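Long-range contacts in alpha,alpha-trehalose-phosphate synthase (UDP-forming) (Burkholderia xenovorans, PDB 5V0T), which belongs to glycosyltransferase family 20, has the two-domain GT-B fold, and is modelled with bound uridine-5'-diphosphate and 6-O-phosphono-alpha-D-glucopyranose: residues L186-L191 with F228-R233; D244-L249 with V386-P391; D276-S281 with Q309-T314. All coordinates share one frame; numbering follows the deposited sequence.

All three contacts are largely buried, but they sit in different parts of the chain. Interaction 1 joins a turn and a strand of the first, mixed sheet and lies far from the chain centre. Interactions 2 and 3 belong to the other half of the GT-B fold. Interaction 2 packs two helices against each other through an isoleucine, a serine and two alanines. Interaction 3 joins two strand ends of the parallel sheet and has the richest polar chemistry: four hydrogen bonds cross it, and R277 also binds uridine-5'-diphosphate. Interaction 1 mixes one strand-type bond with apolar packing and a weak arginine bond. Along the chain, interaction 3 is nested inside the loop closed by interaction 2; their centres are about 23 Å apart.

Interaction 1. Residues L186-L191 with F228-R233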
# COMPACT_ATOMS: atom_id res chain seq x y z
N LEU A 186 -8.90 15.02 -11.38
CA LEU A 186 -9.12 14.86 -9.95
C LEU A 186 -10.15 15.85 -9.42
O LEU A 186 -10.91 15.52 -8.50
CB LEU A 186 -7.82 15.02 -9.18
CG LEU A 186 -6.81 13.88 -9.13
CD1 LEU A 186 -5.57 14.34 -8.38
CD2 LEU A 186 -7.42 12.65 -8.45
N CYS A 187 -10.20 17.05 -9.99
CA CYS A 187 -11.13 18.05 -9.52
C CYS A 187 -12.57 17.81 -9.95
O CYS A 187 -13.44 18.58 -9.56
CB CYS A 187 -10.66 19.45 -9.96
SG CYS A 187 -9.06 19.91 -9.20
N SER A 188 -12.86 16.75 -10.72
CA SER A 188 -14.26 16.36 -10.92
C SER A 188 -14.83 15.55 -9.77
O SER A 188 -16.04 15.33 -9.73
CB SER A 188 -14.43 15.54 -12.20
OG SER A 188 -14.34 16.37 -13.35
N PHE A 189 -14.00 15.08 -8.85
CA PHE A 189 -14.52 14.38 -7.68
C PHE A 189 -15.15 15.38 -6.72
O PHE A 189 -14.80 16.57 -6.70
CB PHE A 189 -13.39 13.60 -7.00
CG PHE A 189 -13.01 12.32 -7.72
CD1 PHE A 189 -13.76 11.17 -7.53
CD2 PHE A 189 -11.91 12.28 -8.55
CE1 PHE A 189 -13.42 9.99 -8.17
CE2 PHE A 189 -11.57 11.10 -9.21
CZ PHE A 189 -12.34 9.94 -9.01
N ASP A 190 -16.14 14.91 -5.95
CA ASP A 190 -16.68 15.76 -4.89
C ASP A 190 -15.72 15.89 -3.72
O ASP A 190 -15.64 16.95 -3.09
CB ASP A 190 -18.02 15.20 -4.41
CG ASP A 190 -19.07 15.25 -5.49
OD1 ASP A 190 -19.26 16.35 -6.05
OD2 ASP A 190 -19.67 14.21 -5.80
N LEU A 191 -14.96 14.84 -3.43
CA LEU A 191 -14.07 14.79 -2.28
C LEU A 191 -12.83 13.99 -2.66
O LEU A 191 -12.95 12.90 -3.22
CB LEU A 191 -14.75 14.15 -1.07
CG LEU A 191 -13.85 13.87 0.14
CD1 LEU A 191 -13.34 15.18 0.71
CD2 LEU A 191 -14.60 13.04 1.21
N PHE A 228 -9.54 24.99 -11.96
CA PHE A 228 -10.09 24.57 -13.25
C PHE A 228 -11.58 24.86 -13.34
O PHE A 228 -12.34 24.09 -13.94
CB PHE A 228 -9.83 23.08 -13.50
CG PHE A 228 -8.38 22.69 -13.43
CD1 PHE A 228 -7.52 22.95 -14.49
CD2 PHE A 228 -7.89 22.04 -12.30
CE1 PHE A 228 -6.19 22.58 -14.42
CE2 PHE A 228 -6.56 21.66 -12.23
CZ PHE A 228 -5.71 21.93 -13.29
N GLY A 229 -12.02 25.95 -12.72
CA GLY A 229 -13.43 26.28 -12.69
C GLY A 229 -14.28 25.45 -11.76
O GLY A 229 -15.49 25.69 -11.66
N ARG A 230 -13.70 24.49 -11.05
CA ARG A 230 -14.48 23.59 -10.21
C ARG A 230 -14.23 23.89 -8.74
O ARG A 230 -13.24 24.51 -8.36
CB ARG A 230 -14.12 22.13 -10.54
CG ARG A 230 -14.24 21.84 -12.04
CD ARG A 230 -14.31 20.36 -12.36
NE ARG A 230 -15.67 19.96 -12.68
CZ ARG A 230 -16.57 19.58 -11.77
NH1 ARG A 230 -16.23 19.55 -10.49
NH2 ARG A 230 -17.79 19.23 -12.14
N THR A 231 -15.18 23.45 -7.91
CA THR A 231 -15.09 23.55 -6.46
C THR A 231 -15.25 22.16 -5.86
O THR A 231 -16.18 21.43 -6.22
CB THR A 231 -16.18 24.48 -5.89
OG1 THR A 231 -16.02 25.80 -6.43
CG2 THR A 231 -16.07 24.55 -4.38
N LEU A 232 -14.35 21.80 -4.95
CA LEU A 232 -14.41 20.48 -4.33
C LEU A 232 -13.73 20.55 -2.97
O LEU A 232 -13.32 21.62 -2.51
CB LEU A 232 -13.77 19.42 -5.23
CG LEU A 232 -12.26 19.48 -5.46
CD1 LEU A 232 -11.76 18.06 -5.73
CD2 LEU A 232 -11.91 20.43 -6.62
N ARG A 233 -13.62 19.39 -2.32
CA ARG A 233 -13.06 19.29 -0.98
C ARG A 233 -11.92 18.27 -0.98
O ARG A 233 -11.92 17.33 -1.78
CB ARG A 233 -14.13 18.86 0.05
CG ARG A 233 -15.38 19.74 0.07
CD ARG A 233 -15.11 21.13 0.66
NE ARG A 233 -14.85 21.10 2.10
CZ ARG A 233 -15.78 21.27 3.03
NH1 ARG A 233 -17.04 21.48 2.69
NH2 ARG A 233 -15.45 21.24 4.32
O HOH W 1 -18.35 19.04 -5.53
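The backbone N of R233 donates to the carbonyl O of D190 at 3.3 Å. The next residue, L191, forms a parallel beta bridge with the same R233. Here L191 CA makes a CA-H...O contact of 3.4 Å with R233 O. The two side chains lie on the same face of the sheet, and L191 CD1 touches R233 CB. L232 points at the turn that precedes the bridge. Its CB lies 3.4 Å from F189 O. Its CG sits between the backbone N and the carbonyl carbon (chi1 68°), and CD2 packs on C187 CB at 3.7 Å. That turn, of type I from L186 to F189, starts at the last residue of helix 179-186. The bridge pairs strands 191-194 and 230-236 of the mixed sheet in the first Rossmann-like domain of the GT-B fold. C187 SG, one bond beyond its CB, makes a sulfur-aromatic contact at the edge of the F228 ring, 3.9 Å from CD2. R230 bends at chi3 and passes alongside C187 O, to which NH1 gives a weak hydrogen bond of 3.1 Å. S188 CA lies over one face of this guanidinium. D190 OD1 accepts from a water that also donates weakly to T231 O. D190 OD2 is held outside the contact, by a salt bridge to R151 and a hydrogen bond from I159 N. Helix 454-466 covers L191 through F461 and L465.

Interaction 2. Residues D244-L249 with V386-P391; sequences DEIAEL and VSAQDP
I246 and S387 point at each other from neighbouring helices. I246 CG2 meets S387 CB at 3.6 Å, and the end of the isoleucine, CD1, reaches the same CB at 4.0 Å. CG2 is anti to the backbone N of I246, and from there it also comes within 4.2 Å of A388 CB. The serine therefore faces the isoleucine mainly with its methylene. Its hydroxyl is anti to its own carbonyl carbon (chi1 -65°), and OG is hydrogen-bonded to K383 O, one turn back in its own helix. The two alanines behave otherwise. Neither CB is aimed straight at the other segment, and their backbones come close, with A247 CA 4.4 Å from A388 CA. A247 CB rests 3.2 Å from S387 O, a close van der Waals approach of methyl to carbonyl. The contact joins helix 243-252 to the C-terminal end of helix 380-388 in the second half of the GT-B fold. The I246 side chain is about 8 Å from a bound uridine-5'-diphosphate. V241 touches both I246 and S387, and L449 of helix 435-451 packs on S387. The two segments share neither a hydrogen bond nor a salt bridge. Their fit rests on the isoleucine packed against the serine methylene and on the small alanines, which let the backbones come near, while the polar end of S387 is satisfied within its own helix.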
# COMPACT_ATOMS: atom_id res chain seq x y z
N ASP A 244 -6.90 -5.45 16.98
CA ASP A 244 -7.20 -6.54 17.91
C ASP A 244 -7.61 -7.80 17.16
O ASP A 244 -7.37 -8.92 17.64
CB ASP A 244 -8.26 -6.09 18.91
CG ASP A 244 -7.72 -5.03 19.88
OD1 ASP A 244 -6.56 -5.17 20.34
OD2 ASP A 244 -8.43 -4.05 20.14
N GLU A 245 -8.16 -7.64 15.95
CA GLU A 245 -8.45 -8.78 15.08
C GLU A 245 -7.16 -9.43 14.60
O GLU A 245 -7.06 -10.66 14.54
CB GLU A 245 -9.31 -8.31 13.91
CG GLU A 245 -9.79 -9.37 12.94
CD GLU A 245 -10.97 -8.89 12.07
OE1 GLU A 245 -11.69 -7.96 12.50
OE2 GLU A 245 -11.17 -9.43 10.97
N ILE A 246 -6.15 -8.63 14.26
CA ILE A 246 -4.87 -9.19 13.83
C ILE A 246 -4.18 -9.90 14.99
O ILE A 246 -3.53 -10.93 14.80
CB ILE A 246 -3.98 -8.08 13.24
CG1 ILE A 246 -4.56 -7.56 11.91
CG2 ILE A 246 -2.54 -8.57 13.05
CD1 ILE A 246 -4.01 -6.19 11.57
N ALA A 247 -4.29 -9.34 16.19
CA ALA A 247 -3.69 -9.95 17.36
C ALA A 247 -4.27 -11.34 17.62
O ALA A 247 -3.53 -12.30 17.85
CB ALA A 247 -3.88 -9.05 18.59
N GLU A 248 -5.60 -11.45 17.61
CA GLU A 248 -6.23 -12.74 17.82
C GLU A 248 -5.83 -13.74 16.74
O GLU A 248 -5.56 -14.91 17.03
CB GLU A 248 -7.75 -12.57 17.89
N LEU A 249 -5.76 -13.28 15.49
CA LEU A 249 -5.31 -14.14 14.40
C LEU A 249 -3.87 -14.61 14.61
O LEU A 249 -3.55 -15.79 14.40
CB LEU A 249 -5.43 -13.39 13.07
CG LEU A 249 -5.47 -14.14 11.75
CD1 LEU A 249 -6.52 -15.27 11.76
CD2 LEU A 249 -5.73 -13.16 10.63
N VAL A 386 2.94 -4.70 14.19
CA VAL A 386 2.74 -4.24 15.56
C VAL A 386 1.53 -4.93 16.18
O VAL A 386 1.57 -5.38 17.33
CB VAL A 386 2.59 -2.71 15.58
CG1 VAL A 386 2.10 -2.27 16.95
CG2 VAL A 386 3.92 -2.04 15.21
N SER A 387 0.43 -5.02 15.42
CA SER A 387 -0.81 -5.61 15.93
C SER A 387 -0.65 -7.07 16.31
O SER A 387 -1.35 -7.56 17.20
CB SER A 387 -1.91 -5.48 14.87
OG SER A 387 -2.25 -4.13 14.62
N ALA A 388 0.24 -7.80 15.62
CA ALA A 388 0.39 -9.23 15.87
C ALA A 388 1.11 -9.54 17.18
O ALA A 388 1.03 -10.68 17.66
CB ALA A 388 1.14 -9.88 14.70
N GLN A 389 1.82 -8.56 17.75
CA GLN A 389 2.75 -8.84 18.84
C GLN A 389 2.04 -9.33 20.09
O GLN A 389 0.90 -8.94 20.39
CB GLN A 389 3.59 -7.60 19.17
CG GLN A 389 4.53 -7.20 18.03
CD GLN A 389 5.34 -8.38 17.54
OE1 GLN A 389 6.12 -8.96 18.30
NE2 GLN A 389 5.13 -8.76 16.28
N ASP A 390 2.72 -10.19 20.82
CA ASP A 390 2.29 -10.56 22.17
C ASP A 390 2.64 -9.41 23.10
O ASP A 390 3.82 -9.09 23.26
CB ASP A 390 2.99 -11.84 22.60
CG ASP A 390 2.65 -12.28 24.02
OD1 ASP A 390 1.87 -11.61 24.74
OD2 ASP A 390 3.17 -13.34 24.41
N PRO A 391 1.66 -8.75 23.72
CA PRO A 391 1.99 -7.61 24.59
C PRO A 391 2.90 -7.99 25.76
O PRO A 391 3.63 -7.13 26.27
CB PRO A 391 0.62 -7.11 25.07
CG PRO A 391 -0.31 -8.28 24.88
CD PRO A 391 0.20 -8.97 23.65

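Interaction 3. Residues D276-S281 with Q309-T314. With UDP (uridine-5'-diphosphate), chain I; G6P (6-O-phosphono-alpha-D-glucopyranose), chain J.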
# COMPACT_ATOMS: atom_id res chain seq x y z
N ASP A 276 7.05 -7.95 1.79
CA ASP A 276 6.93 -6.88 0.80
C ASP A 276 6.69 -7.49 -0.57
O ASP A 276 7.46 -8.35 -0.98
CB ASP A 276 8.22 -6.03 0.68
CG ASP A 276 8.70 -5.48 2.00
OD1 ASP A 276 9.22 -6.26 2.83
OD2 ASP A 276 8.61 -4.24 2.18
N ARG A 277 5.69 -7.01 -1.32
CA ARG A 277 5.75 -7.22 -2.76
C ARG A 277 7.15 -6.83 -3.24
O ARG A 277 7.74 -5.87 -2.73
CB ARG A 277 4.69 -6.38 -3.49
CG ARG A 277 3.23 -6.85 -3.30
CD ARG A 277 2.25 -5.96 -4.13
NE ARG A 277 2.45 -4.56 -3.79
CZ ARG A 277 3.14 -3.68 -4.52
NH1 ARG A 277 3.66 -4.03 -5.69
NH2 ARG A 277 3.29 -2.45 -4.07
N LEU A 278 7.72 -7.60 -4.17
CA LEU A 278 9.08 -7.29 -4.64
C LEU A 278 8.99 -6.13 -5.64
O LEU A 278 9.14 -6.26 -6.85
CB LEU A 278 9.78 -8.52 -5.21
CG LEU A 278 11.31 -8.54 -5.01
CD1 LEU A 278 11.94 -9.86 -5.47
CD2 LEU A 278 11.99 -7.37 -5.78
N ASP A 279 8.75 -4.95 -5.07
CA ASP A 279 8.58 -3.70 -5.78
C ASP A 279 9.81 -2.83 -5.53
O ASP A 279 10.37 -2.83 -4.42
CB ASP A 279 7.30 -3.02 -5.29
CG ASP A 279 6.82 -1.91 -6.20
OD1 ASP A 279 7.59 -0.96 -6.48
OD2 ASP A 279 5.66 -2.01 -6.66
N TYR A 280 10.25 -2.06 -6.54
CA TYR A 280 11.37 -1.16 -6.30
C TYR A 280 11.04 -0.07 -5.27
O TYR A 280 11.95 0.53 -4.69
CB TYR A 280 11.86 -0.53 -7.62
CG TYR A 280 10.77 0.02 -8.51
CD1 TYR A 280 10.14 1.22 -8.22
CD2 TYR A 280 10.38 -0.66 -9.65
CE1 TYR A 280 9.15 1.73 -9.05
CE2 TYR A 280 9.38 -0.17 -10.48
CZ TYR A 280 8.78 1.02 -10.18
OH TYR A 280 7.80 1.50 -11.03
N SER A 281 9.76 0.19 -5.01
CA SER A 281 9.40 1.17 -3.99
C SER A 281 9.76 0.71 -2.57
O SER A 281 9.80 1.54 -1.66
CB SER A 281 7.90 1.45 -4.04
OG SER A 281 7.19 0.28 -3.62
N GLN A 309 12.94 -12.61 4.55
CA GLN A 309 12.30 -11.68 3.62
C GLN A 309 11.33 -12.47 2.75
O GLN A 309 11.74 -13.24 1.87
CB GLN A 309 13.32 -10.95 2.74
CG GLN A 309 12.64 -10.11 1.63
CD GLN A 309 12.01 -8.84 2.19
OE1 GLN A 309 12.70 -8.00 2.73
NE2 GLN A 309 10.67 -8.71 2.05
N ILE A 310 10.05 -12.31 3.02
CA ILE A 310 9.02 -12.82 2.13
C ILE A 310 8.74 -11.73 1.10
O ILE A 310 8.39 -10.60 1.45
CB ILE A 310 7.76 -13.22 2.91
CG1 ILE A 310 8.09 -14.39 3.83
CG2 ILE A 310 6.62 -13.60 1.95
CD1 ILE A 310 6.89 -14.89 4.70
N ALA A 311 8.96 -12.05 -0.18
CA ALA A 311 8.92 -11.05 -1.24
C ALA A 311 8.14 -11.59 -2.43
O ALA A 311 8.72 -12.05 -3.42
CB ALA A 311 10.33 -10.64 -1.67
N PRO A 312 6.81 -11.57 -2.36
CA PRO A 312 6.02 -12.22 -3.41
C PRO A 312 6.19 -11.53 -4.75
O PRO A 312 6.43 -10.31 -4.82
CB PRO A 312 4.57 -12.10 -2.90
CG PRO A 312 4.60 -11.28 -1.70
CD PRO A 312 6.00 -11.24 -1.18
N PRO A 313 6.03 -12.27 -5.85
CA PRO A 313 6.00 -11.65 -7.17
C PRO A 313 4.94 -10.57 -7.25
O PRO A 313 3.86 -10.69 -6.65
CB PRO A 313 5.66 -12.82 -8.11
CG PRO A 313 5.97 -14.07 -7.30
CD PRO A 313 5.69 -13.70 -5.89
N THR A 314 5.24 -9.53 -8.01
CA THR A 314 4.27 -8.50 -8.31
C THR A 314 4.58 -7.98 -9.72
O THR A 314 5.74 -7.79 -10.07
CB THR A 314 4.33 -7.37 -7.27
OG1 THR A 314 3.36 -6.37 -7.58
CG2 THR A 314 5.72 -6.74 -7.22
N1 UDP I . 0.18 -9.67 2.05
C2 UDP I . -0.41 -10.92 1.96
N3 UDP I . 0.41 -11.92 1.52
C4 UDP I . 1.73 -11.81 1.17
C5 UDP I . 2.28 -10.48 1.29
C6 UDP I . 1.50 -9.48 1.73
O2 UDP I . -1.58 -11.13 2.24
O4 UDP I . 2.34 -12.82 0.79
C1' UDP I . -0.66 -8.56 2.53
C2' UDP I . -0.15 -7.93 3.82
O2' UDP I . -0.63 -8.66 4.94
C3' UDP I . -0.76 -6.53 3.72
C4' UDP I . -0.70 -6.25 2.21
O4' UDP I . -0.63 -7.54 1.56
O3' UDP I . -2.11 -6.48 4.16
C5' UDP I . 0.44 -5.39 1.76
O5' UDP I . 0.05 -4.02 1.97
PA UDP I . 1.13 -2.88 2.19
O1A UDP I . 2.18 -3.31 3.20
O2A UDP I . 0.39 -1.64 2.51
O3A UDP I . 1.88 -2.74 0.81
PB UDP I . 1.46 -2.79 -0.72
O1B UDP I . 0.03 -2.22 -0.72
O2B UDP I . 2.41 -1.77 -1.37
O3B UDP I . 1.56 -4.16 -1.27
C1 G6P J . -0.65 -1.18 -4.00
C2 G6P J . -1.59 -0.29 -4.80
C3 G6P J . -2.89 -1.04 -5.11
C4 G6P J . -2.56 -2.36 -5.81
C5 G6P J . -1.58 -3.16 -4.95
C6 G6P J . -1.26 -4.51 -5.62
O1 G6P J . -1.30 -1.48 -2.77
O2 G6P J . -1.85 0.92 -4.06
O3 G6P J . -3.68 -0.21 -5.98
O4 G6P J . -3.76 -3.14 -6.00
O5 G6P J . -0.39 -2.39 -4.72
O6 G6P J . -0.77 -4.29 -6.95
P G6P J . -1.52 -4.97 -8.20
O1P G6P J . -1.21 -6.45 -8.12
O2P G6P J . -0.96 -4.26 -9.39
O3P G6P J . -2.99 -4.69 -7.96
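Two backbone hydrogen bonds tie the segments together: D276 N to I310 O at 3.0 Å, and L278 N to P312 O at 3.1 Å. I310 O also accepts from Q309 NE2, which lies above its carbonyl plane. The same NE2 donates to D276 OD1 at 3.0 Å, nearly straight at 172°. It arrives on the anti side of the carboxylate, out of its plane. The R277 guanidinium is gripped around its edge. NH1 donates to T314 OG1 at 3.0 Å and makes a salt bridge with D279 OD2. The chain bends at chi3 (-55°), which places NE to bind O3B of uridine-5'-diphosphate at 2.7 Å; NH2 binds O2B at 2.9 Å. These partners fix its rotation, and O5 of 6-O-phosphono-alpha-D-glucopyranose lies over one face. Van der Waals contacts are fewer. L278 CG and A311 CB form an apolar pair at 4.1 Å, and T314 CG2 lies against L278 O. P312 CG approaches O4 of uridine-5'-diphosphate at 3.7 Å. The segments lie at the ends of the adjacent parallel strands 270-275 and 305-310, the second starting within its strand. Helix 284-297 supplies R287, which forms a salt bridge with D276, while helix 319-339 covers L278 and sends Y321 to D279.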